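Local coordinates for BREX protein BrxA (Magnetospirillum magneticum, PDB 3BHW) that probably takes part in a type 1 BREX system, which defends bacteria against double-stranded DNA phage by blocking replication of the phage genome, at residues F104-L107 against V108-Q112. Numbering follows the deposited sequence. Where two conformers were deposited one is given.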
# COMPACT_ATOMS: atom_id res chain seq x y z
N PHE A 104 -4.69 -9.52 3.97
CA PHE A 104 -6.10 -9.14 3.82
C PHE A 104 -6.60 -9.46 2.39
O PHE A 104 -7.67 -10.07 2.20
CB PHE A 104 -6.33 -7.67 4.20
CG PHE A 104 -7.79 -7.31 4.39
CD1 PHE A 104 -8.64 -8.14 5.09
CD2 PHE A 104 -8.31 -6.15 3.79
CE1 PHE A 104 -10.00 -7.80 5.27
CE2 PHE A 104 -9.68 -5.81 3.94
CZ PHE A 104 -10.52 -6.65 4.70
N LEU A 105 -5.79 -9.08 1.41
CA LEU A 105 -6.08 -9.22 0.01
C LEU A 105 -6.10 -10.70 -0.30
O LEU A 105 -7.12 -11.18 -0.78
CB LEU A 105 -5.01 -8.51 -0.79
CG LEU A 105 -5.15 -7.00 -0.63
CD1 LEU A 105 -3.82 -6.28 -0.99
CD2 LEU A 105 -6.31 -6.52 -1.47
N ASP A 106 -5.03 -11.42 0.08
CA ASP A 106 -4.83 -12.81 -0.24
C ASP A 106 -5.86 -13.75 0.35
O ASP A 106 -6.31 -14.65 -0.31
CB ASP A 106 -3.45 -13.22 0.32
CG ASP A 106 -2.94 -14.58 -0.24
OD1 ASP A 106 -3.30 -14.97 -1.36
OD2 ASP A 106 -2.13 -15.22 0.41
N LEU A 107 -6.15 -13.58 1.64
CA LEU A 107 -6.96 -14.55 2.38
C LEU A 107 -8.42 -14.16 2.55
O LEU A 107 -9.19 -15.01 2.95
CB LEU A 107 -6.38 -14.76 3.76
CG LEU A 107 -4.88 -15.04 3.70
CD1 LEU A 107 -4.40 -15.14 5.09
CD2 LEU A 107 -4.49 -16.29 2.96
N VAL A 108 -8.78 -12.89 2.29
CA VAL A 108 -10.17 -12.43 2.46
C VAL A 108 -10.74 -11.82 1.18
O VAL A 108 -11.76 -12.28 0.62
CB VAL A 108 -10.30 -11.40 3.66
CG1 VAL A 108 -11.77 -11.09 3.94
CG2 VAL A 108 -9.62 -11.93 4.94
N VAL A 109 -10.12 -10.75 0.70
CA VAL A 109 -10.65 -10.11 -0.51
C VAL A 109 -10.72 -11.08 -1.69
O VAL A 109 -11.76 -11.14 -2.37
CB VAL A 109 -9.89 -8.81 -0.85
CG1 VAL A 109 -10.53 -8.11 -2.05
CG2 VAL A 109 -9.79 -7.96 0.39
N ARG A 110 -9.66 -11.85 -1.92
CA ARG A 110 -9.71 -12.76 -3.06
C ARG A 110 -10.96 -13.66 -3.00
O ARG A 110 -11.64 -13.80 -3.97
CB ARG A 110 -8.47 -13.65 -3.05
CG ARG A 110 -8.42 -14.65 -4.21
CD ARG A 110 -7.39 -15.73 -3.95
NE ARG A 110 -6.08 -15.16 -3.63
CZ ARG A 110 -5.30 -14.57 -4.52
NH1 ARG A 110 -5.68 -14.51 -5.79
NH2 ARG A 110 -4.15 -14.06 -4.14
N ASP A 111 -11.26 -14.28 -1.85
CA ASP A 111 -12.38 -15.22 -1.78
C ASP A 111 -13.74 -14.55 -1.88
O ASP A 111 -14.71 -15.17 -2.30
CB ASP A 111 -12.31 -16.09 -0.51
CG ASP A 111 -12.77 -17.54 -0.77
OD1 ASP A 111 -12.40 -18.11 -1.81
OD2 ASP A 111 -13.50 -18.09 0.04
N GLN A 112 -13.83 -13.29 -1.50
CA GLN A 112 -15.09 -12.54 -1.66
C GLN A 112 -15.49 -12.43 -3.12
O GLN A 112 -16.66 -12.38 -3.41
CB GLN A 112 -15.01 -11.12 -1.06
CG GLN A 112 -15.01 -11.08 0.43
CD GLN A 112 -16.25 -11.75 1.03
OE1 GLN A 112 -16.26 -12.97 1.27
NE2 GLN A 112 -17.30 -10.98 1.22
O HOH W 1 -9.06 -15.25 -0.39
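Midway along, helix 99-112 widens by one residue into a pi-type turn: Phe104 O accepts Val109 N at 3.0 Å, nearly straight (168°), and also Val108 N, above the carbonyl plane, while Arg110 N reaches back five residues to Leu105 O at 2.9 Å. This parts Asp106 O from Arg110 N. That carbonyl accepts a weak bond from Arg110 NE and a hydrogen bond from a water, which accepts a weak one from Asp111 N. Phe104 sends its ring toward the C-terminal end of the helix, CG anti to the backbone N (chi1 -166°), so that Val109 CG2 lies over one face near the rim and Val108 CG2 approaches CD1 obliquely at 3.9 Å. A flat, apolar ring suits this buried place, where Trp125 meets it edge-to-face and Tyr128 packs at about 50°. Compact, branched Val109 also touches Leu105, CG2 to CD2 at 4.2 Å, and Leu105 packs onto helices 83-97 and 145-161. On another side, Arg110 runs beside Asp106, its long chain bent at chi3 to curl the guanidinium round to the short carboxylate four residues back. Arg110 NH2 donates to the anti side of Asp106 OD1 at 3.0 Å, with the two planes perpendicular. Arg195 joins both, its NE pairing with Asp106 OD1 and its carbonyl accepting Arg110 NH2. One carboxylate between two arginines should offset part of their positive charge and tie this turn to helix 191-197.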